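Local coordinates for protein GTP pyrophosphokinase YjbM (Bacillus subtilis, PDB 5DEC) that makes the alarmone (p)ppGpp by transferring a pyrophosphate group from ATP to GDP or GTP, working as an allosterically activated homotetramer, at residues Gly82-Cys87 with Glu146-Thr151; Lys119-Arg124 with Asn155-Ile160. All blocks are in the same frame, centred on the assembly; numbering follows the deposited sequence.

Contact 1 (Gly82-Cys87 with Glu146-Thr151); sequences GLRIMC and EIQIRT
Three hydrogen bonds grip the side-chain oxygen of Gln148: one with the hydroxyl of Ser125, and two weak ones from Arg150, whose NH2 lies 3.0 Å and NE 3.1 Å from Gln148 OE1. At the other end of the amide, NE2 makes a straighter bond (168°) to Glu146 OE1 at 2.9 Å, donating within the amide plane but meeting the carboxylate from above its plane. Held at both ends, the amide is unlikely to flip. A water that donates to Glu146 OE1 and Leu83 O ties the same carboxylate, probably the catalytic proton acceptor, to the partner strand.

Arg84, which binds ATP, and Arg150 rise from the same face of the sheet. In both, CG is anti to the carbonyl carbon (chi1 -60° in Arg84) and the chain is extended to NE, so they run side by side, pointing the same way. Their guanidinium planes are 31° apart, with Arg150 NH2 over the centre of the Arg84 group and the two NH1 atoms 3.6 Å from each other. Two positive groups so close would probably repel; Arg150 is held by Gln148 and by Asn155 OD1, which its NH1 meets, and a phosphate near Arg84 would probably ease the repulsion.

The strands are parallel and in continuous register. Leu83, Ile85 and Cys87 donate their N-H to the carbonyls of Glu146, Gln148 and Arg150, while Gln148 and Arg150 return bonds to Leu83 and Ile85. On the other face the side chains of Ile85 and Ile147 cross obliquely, CD1 of Ile85 3.7 Å from CG2 of Ile147, and Cys87 SG lies 3.6 Å from Ile149 CG2.

Helices 11-38 and 90-102 pack on this isoleucine face. Antiparallel strands 49-54 and 126-136 flank 82-87 and 146-151 respectively, so the parallel pair lies in the interior of the mixed sheet.

Contact 2 (Lys119-Arg124 with Asn155-Ile160); sequences KESGYR and NFWATI
Van der Waals packing of an indole on backbone makes up most of this contact, and no hydrogen bond crosses between the segments. Trp157 reaches from the helix with CG anti to the backbone N (chi1 -176°), putting the six-membered end of its indole against the loop. One face of the ring lies against the Gly122 peptide, with Gly122 C 3.7 Å from Trp157 CH2, and Tyr123 CA approaches CZ3 of Trp157 at 3.4 Å. Two apolar side-chain pairs add to this: Tyr123 CB lies 4.0 Å from Trp157 CZ3, and from the next residue of the helix CB of Ala158 touches CE1 of Tyr123, also at 4.0 Å. A polar atom meets the indole edge, where Ser121 OG stands in the ring plane 3.3 Å from Trp157 CH2. An alanine in place of Trp157 would probably leave the backbone of Ser121 to Tyr123 without its main support from the helix and loosen this product-binding loop.

Backbone geometry shapes the loop itself. Gly122 N bonds to Lys119 O at 3.2 Å, closing a type I turn, and the positive phi of Gly122 (117°) would jam any CB against the preceding carbonyl. In the helix, Asn155 O accepts both the Thr159 N-H and the Thr159 hydroxyl.

The polar ends turn to other partners: Ser121 OG bonds to Glu161, Tyr123 OH to His127, and Trp157 NE1 to the carbonyl of Leu180. The loop, between strands 107-113 and 126-136, packs on helix 152-167, with Trp157 also touching Ala183 and Ser184 of helix 174-202 and Met194 of a second subunit.

The two contacts have their centres about 13 Å apart and interleave along the chain in the order 82-87, 119-124, 146-151, 155-160. Strand 139-151 runs straight into helix 152-167, so the second segment of contact 1 leads directly into that of contact 2. They touch directly: Arg150 NH2 lies 3.3 Å from Tyr123 OH in a probable hydrogen bond, and Met86 SD packs 3.5 Å from Asn155 CG. Contact 1 lies inside the sheet, with an ATP-binding arginine and the probable catalytic base; contact 2 brings together product-binding residues of a loop and a helix, along with Asn155, which binds the allosteric alarmone.

Contact 1 (Gly82-Cys87 with Glu146-Thr151)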
ATOM      1  N   GLY B  82       1.064  -6.813 -17.448  1.00 28.29           N
ATOM      2  CA  GLY B  82      -0.340  -6.595 -17.785  1.00 30.38           C
ATOM      3  C   GLY B  82      -1.094  -5.791 -16.745  1.00 28.69           C
ATOM      4  O   GLY B  82      -0.863  -5.931 -15.544  1.00 29.63           O
ATOM      5  N   LEU B  83      -2.013  -4.941 -17.199  1.00 22.11           N
ATOM      6  CA  LEU B  83      -2.928  -4.284 -16.278  1.00 27.08           C
ATOM      7  C   LEU B  83      -4.352  -4.578 -16.686  1.00 26.05           C
ATOM      8  O   LEU B  83      -4.629  -4.908 -17.846  1.00 28.40           O
ATOM      9  CB  LEU B  83      -2.714  -2.772 -16.212  1.00 31.91           C
ATOM     10  CG  LEU B  83      -1.561  -2.402 -15.276  1.00 42.94           C
ATOM     11  CD1 LEU B  83      -0.258  -2.364 -16.057  1.00 36.65           C
ATOM     12  CD2 LEU B  83      -1.821  -1.115 -14.540  1.00 42.57           C
ATOM     13  N   ARG B  84      -5.261  -4.484 -15.729  1.00 27.94           N
ATOM     14  CA  ARG B  84      -6.670  -4.621 -16.066  1.00 28.63           C
ATOM     15  C   ARG B  84      -7.412  -3.467 -15.467  1.00 27.37           C
ATOM     16  O   ARG B  84      -7.247  -3.155 -14.276  1.00 26.43           O
ATOM     17  CB  ARG B  84      -7.239  -5.946 -15.577  1.00 28.52           C
ATOM     18  CG  ARG B  84      -6.482  -7.098 -16.215  1.00 39.47           C
ATOM     19  CD  ARG B  84      -7.201  -8.417 -16.185  1.00 48.94           C
ATOM     20  NE  ARG B  84      -6.426  -9.379 -16.963  1.00 57.11           N
ATOM     21  CZ  ARG B  84      -6.402 -10.686 -16.740  1.00 63.57           C
ATOM     22  NH1 ARG B  84      -7.148 -11.210 -15.777  1.00 58.99           N
ATOM     23  NH2 ARG B  84      -5.654 -11.472 -17.509  1.00 62.59           N
ATOM     24  N   ILE B  85      -8.221  -2.830 -16.303  1.00 22.68           N
ATOM     25  CA  ILE B  85      -9.015  -1.700 -15.864  1.00 19.92           C
ATOM     26  C   ILE B  85     -10.470  -2.169 -15.885  1.00 25.16           C
ATOM     27  O   ILE B  85     -10.961  -2.585 -16.929  1.00 24.80           O
ATOM     28  CB  ILE B  85      -8.827  -0.474 -16.788  1.00 23.45           C
ATOM     29  CG1 ILE B  85      -7.349  -0.039 -16.828  1.00 24.76           C
ATOM     30  CG2 ILE B  85      -9.702   0.665 -16.320  1.00 21.92           C
ATOM     31  CD1 ILE B  85      -7.065   1.114 -17.847  1.00 19.72           C
ATOM     32  N   MET B  86     -11.144  -2.105 -14.735  1.00 22.41           N
ATOM     33  CA  MET B  86     -12.539  -2.554 -14.629  1.00 26.15           C
ATOM     34  C   MET B  86     -13.467  -1.344 -14.580  1.00 26.31           C
ATOM     35  O   MET B  86     -13.232  -0.415 -13.810  1.00 27.51           O
ATOM     36  CB  MET B  86     -12.742  -3.408 -13.378  1.00 22.94           C
ATOM     37  CG  MET B  86     -12.718  -4.904 -13.657  1.00 31.08           C
ATOM     38  SD  MET B  86     -11.169  -5.458 -14.403  1.00 69.45           S
ATOM     39  CE  MET B  86     -10.031  -5.243 -13.051  1.00 45.43           C
ATOM     40  N   CYS B  87     -14.510  -1.372 -15.403  1.00 20.36           N
ATOM     41  CA  CYS B  87     -15.468  -0.274 -15.494  1.00 25.73           C
ATOM     42  C   CYS B  87     -16.874  -0.745 -15.129  1.00 37.10           C
ATOM     43  O   CYS B  87     -17.219  -1.891 -15.360  1.00 20.92           O
ATOM     44  CB  CYS B  87     -15.474   0.303 -16.916  1.00 39.13           C
ATOM     45  SG  CYS B  87     -13.838   0.657 -17.588  1.00116.78           S
ATOM     46  N   GLU B 146       0.569  -4.865 -21.639  1.00 28.53           N
ATOM     47  CA  GLU B 146      -0.798  -5.067 -22.114  1.00 33.62           C
ATOM     48  C   GLU B 146      -1.786  -4.427 -21.142  1.00 34.03           C
ATOM     49  O   GLU B 146      -1.686  -4.611 -19.934  1.00 31.39           O
ATOM     50  CB  GLU B 146      -1.124  -6.549 -22.256  1.00 30.39           C
ATOM     51  CG  GLU B 146      -2.555  -6.792 -22.726  1.00 33.20           C
ATOM     52  CD  GLU B 146      -2.945  -8.261 -22.628  1.00 45.81           C
ATOM     53  OE1 GLU B 146      -3.384  -8.677 -21.532  1.00 51.81           O
ATOM     54  OE2 GLU B 146      -2.786  -8.992 -23.627  1.00 55.80           O
ATOM     55  N   ILE B 147      -2.734  -3.661 -21.666  1.00 29.73           N
ATOM     56  CA  ILE B 147      -3.775  -3.089 -20.821  1.00 21.56           C
ATOM     57  C   ILE B 147      -5.121  -3.616 -21.327  1.00 28.38           C
ATOM     58  O   ILE B 147      -5.462  -3.414 -22.487  1.00 31.78           O
ATOM     59  CB  ILE B 147      -3.810  -1.557 -20.867  1.00 26.11           C
ATOM     60  CG1 ILE B 147      -2.458  -0.948 -20.482  1.00 29.57           C
ATOM     61  CG2 ILE B 147      -4.935  -1.033 -19.945  1.00 23.67           C
ATOM     62  CD1 ILE B 147      -2.454   0.568 -20.508  1.00 28.37           C
ATOM     63  N   GLN B 148      -5.863  -4.318 -20.483  1.00 27.18           N
ATOM     64  CA  GLN B 148      -7.222  -4.734 -20.852  1.00 26.23           C
ATOM     65  C   GLN B 148      -8.255  -3.868 -20.153  1.00 30.04           C
ATOM     66  O   GLN B 148      -8.037  -3.431 -19.025  1.00 38.14           O
ATOM     67  CB  GLN B 148      -7.483  -6.195 -20.512  1.00 27.30           C
ATOM     68  CG  GLN B 148      -6.516  -7.187 -21.125  1.00 31.06           C
ATOM     69  CD  GLN B 148      -7.024  -8.617 -20.983  1.00 42.88           C
ATOM     70  OE1 GLN B 148      -8.232  -8.848 -20.872  1.00 43.00           O
ATOM     71  NE2 GLN B 148      -6.106  -9.571 -20.926  1.00 36.78           N
ATOM     72  N   ILE B 149      -9.359  -3.579 -20.840  1.00 22.72           N
ATOM     73  CA  ILE B 149     -10.437  -2.808 -20.247  1.00 21.60           C
ATOM     74  C   ILE B 149     -11.708  -3.689 -20.277  1.00 24.01           C
ATOM     75  O   ILE B 149     -12.058  -4.212 -21.324  1.00 26.26           O
ATOM     76  CB  ILE B 149     -10.662  -1.499 -21.002  1.00 24.55           C
ATOM     77  CG1 ILE B 149      -9.300  -0.846 -21.339  1.00 29.48           C
ATOM     78  CG2 ILE B 149     -11.578  -0.538 -20.192  1.00 23.90           C
ATOM     79  CD1 ILE B 149      -9.446   0.387 -22.210  1.00 34.33           C
ATOM     80  N   ARG B 150     -12.365  -3.847 -19.133  1.00 23.77           N
ATOM     81  CA  ARG B 150     -13.483  -4.782 -18.994  1.00 29.81           C
ATOM     82  C   ARG B 150     -14.552  -4.201 -18.113  1.00 25.49           C
ATOM     83  O   ARG B 150     -14.237  -3.464 -17.194  1.00 27.28           O
ATOM     84  CB  ARG B 150     -13.021  -6.099 -18.350  1.00 30.99           C
ATOM     85  CG  ARG B 150     -11.914  -6.848 -19.046  1.00 33.23           C
ATOM     86  CD  ARG B 150     -11.448  -7.984 -18.156  1.00 30.72           C
ATOM     87  NE  ARG B 150     -10.612  -8.943 -18.861  1.00 36.25           N
ATOM     88  CZ  ARG B 150     -10.118 -10.039 -18.305  1.00 30.62           C
ATOM     89  NH1 ARG B 150     -10.385 -10.309 -17.034  1.00 23.94           N
ATOM     90  NH2 ARG B 150      -9.387 -10.876 -19.025  1.00 36.24           N
ATOM     91  N   THR B 151     -15.814  -4.563 -18.333  1.00 23.68           N
ATOM     92  CA  THR B 151     -16.802  -4.282 -17.297  1.00 27.95           C
ATOM     93  C   THR B 151     -16.578  -5.252 -16.155  1.00 22.88           C
ATOM     94  O   THR B 151     -15.875  -6.254 -16.313  1.00 23.48           O
ATOM     95  CB  THR B 151     -18.272  -4.400 -17.779  1.00 27.81           C
ATOM     96  OG1 THR B 151     -18.508  -5.732 -18.248  1.00 28.37           O
ATOM     97  CG2 THR B 151     -18.564  -3.416 -18.920  1.00 25.17           C
TER
HETATM   98  O   HOH W   1      -3.743  -7.484 -18.968  1.00 42.88           O

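Contact 2 (Lys119-Arg124 with Asn155-Ile160)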
ATOM      1  N   LYS B 119     -15.596 -13.742 -28.630  1.00102.93           N
ATOM      2  CA  LYS B 119     -15.040 -15.059 -28.957  1.00 96.96           C
ATOM      3  C   LYS B 119     -16.114 -16.140 -28.886  1.00 96.47           C
ATOM      4  O   LYS B 119     -17.230 -15.872 -28.452  1.00 91.34           O
ATOM      5  CB  LYS B 119     -13.843 -15.372 -28.033  1.00 92.68           C
ATOM      6  CG  LYS B 119     -13.984 -16.521 -27.033  1.00 91.39           C
ATOM      7  CD  LYS B 119     -12.662 -16.827 -26.334  1.00 93.47           C
ATOM      8  CE  LYS B 119     -12.777 -17.883 -25.264  1.00 93.86           C
ATOM      9  NZ  LYS B 119     -11.718 -17.726 -24.235  1.00 88.50           N
ATOM     10  N   GLU B 120     -15.781 -17.348 -29.335  1.00 99.98           N
ATOM     11  CA  GLU B 120     -16.758 -18.430 -29.437  1.00105.78           C
ATOM     12  C   GLU B 120     -17.400 -18.809 -28.092  1.00101.31           C
ATOM     13  O   GLU B 120     -18.599 -19.105 -28.048  1.00 97.04           O
ATOM     14  CB  GLU B 120     -16.114 -19.668 -30.082  1.00113.84           C
ATOM     15  CG  GLU B 120     -15.101 -20.417 -29.210  1.00120.07           C
ATOM     16  CD  GLU B 120     -13.860 -19.598 -28.893  1.00123.93           C
ATOM     17  OE1 GLU B 120     -13.603 -18.597 -29.598  1.00124.55           O
ATOM     18  OE2 GLU B 120     -13.141 -19.951 -27.934  1.00126.42           O
ATOM     19  N   SER B 121     -16.627 -18.789 -27.004  1.00 97.63           N
ATOM     20  CA  SER B 121     -17.140 -19.226 -25.701  1.00 93.45           C
ATOM     21  C   SER B 121     -17.848 -18.088 -24.967  1.00 77.01           C
ATOM     22  O   SER B 121     -18.544 -18.328 -23.984  1.00 79.56           O
ATOM     23  CB  SER B 121     -16.047 -19.782 -24.795  1.00 92.77           C
ATOM     24  OG  SER B 121     -15.306 -18.736 -24.195  1.00 90.21           O
ATOM     25  N   GLY B 122     -17.618 -16.852 -25.401  1.00 59.28           N
ATOM     26  CA  GLY B 122     -18.196 -15.707 -24.723  1.00 52.73           C
ATOM     27  C   GLY B 122     -17.237 -14.713 -24.088  1.00 47.21           C
ATOM     28  O   GLY B 122     -17.680 -13.845 -23.334  1.00 42.92           O
ATOM     29  N   TYR B 123     -15.941 -14.822 -24.384  1.00 48.94           N
ATOM     30  CA  TYR B 123     -14.944 -13.895 -23.821  1.00 48.18           C
ATOM     31  C   TYR B 123     -15.221 -12.490 -24.307  1.00 45.52           C
ATOM     32  O   TYR B 123     -15.362 -12.259 -25.503  1.00 41.00           O
ATOM     33  CB  TYR B 123     -13.511 -14.300 -24.201  1.00 44.03           C
ATOM     34  CG  TYR B 123     -12.417 -13.371 -23.683  1.00 43.22           C
ATOM     35  CD1 TYR B 123     -11.978 -13.437 -22.360  1.00 45.76           C
ATOM     36  CD2 TYR B 123     -11.818 -12.434 -24.526  1.00 46.80           C
ATOM     37  CE1 TYR B 123     -10.976 -12.583 -21.885  1.00 40.56           C
ATOM     38  CE2 TYR B 123     -10.813 -11.584 -24.067  1.00 47.40           C
ATOM     39  CZ  TYR B 123     -10.396 -11.666 -22.747  1.00 47.56           C
ATOM     40  OH  TYR B 123      -9.402 -10.828 -22.289  1.00 43.58           O
ATOM     41  N   ARG B 124     -15.339 -11.564 -23.363  1.00 41.33           N
ATOM     42  CA  ARG B 124     -15.544 -10.153 -23.667  1.00 43.76           C
ATOM     43  C   ARG B 124     -14.455  -9.313 -22.975  1.00 45.81           C
ATOM     44  O   ARG B 124     -14.307  -9.397 -21.747  1.00 32.78           O
ATOM     45  CB  ARG B 124     -16.939  -9.768 -23.195  1.00 51.12           C
ATOM     46  CG  ARG B 124     -18.034 -10.530 -23.932  1.00 57.15           C
ATOM     47  CD  ARG B 124     -19.336 -10.554 -23.127  1.00 59.72           C
ATOM     48  NE  ARG B 124     -19.857  -9.235 -22.811  1.00 51.05           N
ATOM     49  CZ  ARG B 124     -20.213  -8.854 -21.586  1.00 53.08           C
ATOM     50  NH1 ARG B 124     -20.071  -9.684 -20.554  1.00 45.84           N
ATOM     51  NH2 ARG B 124     -20.685  -7.632 -21.389  1.00 53.17           N
ATOM     52  N   ASN B 155     -15.271  -9.084 -16.407  1.00 18.15           N
ATOM     53  CA  ASN B 155     -14.110  -9.503 -15.643  1.00 20.07           C
ATOM     54  C   ASN B 155     -14.453 -10.730 -14.796  1.00 27.52           C
ATOM     55  O   ASN B 155     -13.661 -11.666 -14.667  1.00 23.00           O
ATOM     56  CB  ASN B 155     -13.602  -8.364 -14.746  1.00 23.83           C
ATOM     57  CG  ASN B 155     -12.335  -8.744 -13.996  1.00 28.08           C
ATOM     58  OD1 ASN B 155     -11.345  -9.129 -14.610  1.00 25.93           O
ATOM     59  ND2 ASN B 155     -12.346  -8.591 -12.680  1.00 26.27           N
ATOM     60  N   PHE B 156     -15.643 -10.707 -14.214  1.00 20.24           N
ATOM     61  CA  PHE B 156     -16.099 -11.848 -13.411  1.00 23.36           C
ATOM     62  C   PHE B 156     -16.136 -13.124 -14.264  1.00 25.41           C
ATOM     63  O   PHE B 156     -15.554 -14.159 -13.897  1.00 25.17           O
ATOM     64  CB  PHE B 156     -17.472 -11.534 -12.806  1.00 26.45           C
ATOM     65  CG  PHE B 156     -18.072 -12.660 -12.019  1.00 24.17           C
ATOM     66  CD1 PHE B 156     -17.271 -13.581 -11.353  1.00 33.85           C
ATOM     67  CD2 PHE B 156     -19.441 -12.769 -11.903  1.00 31.81           C
ATOM     68  CE1 PHE B 156     -17.838 -14.622 -10.634  1.00 31.31           C
ATOM     69  CE2 PHE B 156     -20.017 -13.805 -11.163  1.00 32.04           C
ATOM     70  CZ  PHE B 156     -19.216 -14.708 -10.521  1.00 28.53           C
ATOM     71  N   TRP B 157     -16.820 -13.044 -15.396  1.00 18.44           N
ATOM     72  CA  TRP B 157     -16.909 -14.217 -16.291  1.00 17.52           C
ATOM     73  C   TRP B 157     -15.527 -14.703 -16.734  1.00 23.69           C
ATOM     74  O   TRP B 157     -15.241 -15.911 -16.702  1.00 24.91           O
ATOM     75  CB  TRP B 157     -17.778 -13.919 -17.518  1.00 21.74           C
ATOM     76  CG  TRP B 157     -17.936 -15.138 -18.345  1.00 20.65           C
ATOM     77  CD1 TRP B 157     -18.896 -16.090 -18.206  1.00 26.77           C
ATOM     78  CD2 TRP B 157     -17.053 -15.588 -19.391  1.00 20.03           C
ATOM     79  NE1 TRP B 157     -18.695 -17.102 -19.134  1.00 25.70           N
ATOM     80  CE2 TRP B 157     -17.584 -16.823 -19.852  1.00 21.10           C
ATOM     81  CE3 TRP B 157     -15.914 -15.066 -19.983  1.00 27.23           C
ATOM     82  CZ2 TRP B 157     -16.968 -17.521 -20.899  1.00 26.43           C
ATOM     83  CZ3 TRP B 157     -15.309 -15.766 -20.992  1.00 28.25           C
ATOM     84  CH2 TRP B 157     -15.849 -16.983 -21.461  1.00 34.62           C
ATOM     85  N   ALA B 158     -14.662 -13.780 -17.156  1.00 23.13           N
ATOM     86  CA  ALA B 158     -13.337 -14.175 -17.642  1.00 21.78           C
ATOM     87  C   ALA B 158     -12.494 -14.836 -16.566  1.00 18.47           C
ATOM     88  O   ALA B 158     -11.671 -15.727 -16.851  1.00 21.96           O
ATOM     89  CB  ALA B 158     -12.599 -12.968 -18.230  1.00 25.40           C
ATOM     90  N   THR B 159     -12.665 -14.384 -15.330  1.00 18.33           N
ATOM     91  CA  THR B 159     -11.934 -14.949 -14.200  1.00 22.02           C
ATOM     92  C   THR B 159     -12.350 -16.396 -13.960  1.00 27.29           C
ATOM     93  O   THR B 159     -11.506 -17.268 -13.682  1.00 19.67           O
ATOM     94  CB  THR B 159     -12.147 -14.097 -12.927  1.00 26.24           C
ATOM     95  OG1 THR B 159     -11.621 -12.781 -13.161  1.00 32.01           O
ATOM     96  CG2 THR B 159     -11.463 -14.726 -11.709  1.00 29.89           C
ATOM     97  N   ILE B 160     -13.655 -16.653 -14.060  1.00 19.64           N
ATOM     98  CA  ILE B 160     -14.168 -18.013 -13.908  1.00 20.20           C
ATOM     99  C   ILE B 160     -13.685 -18.900 -15.039  1.00 23.67           C
ATOM    100  O   ILE B 160     -13.236 -20.034 -14.814  1.00 23.42           O
ATOM    101  CB  ILE B 160     -15.713 -18.043 -13.892  1.00 23.31           C
ATOM    102  CG1 ILE B 160     -16.274 -17.280 -12.687  1.00 30.87           C
ATOM    103  CG2 ILE B 160     -16.216 -19.483 -13.858  1.00 27.76           C
ATOM    104  CD1 ILE B 160     -15.829 -17.829 -11.357  1.00 38.55           C
TER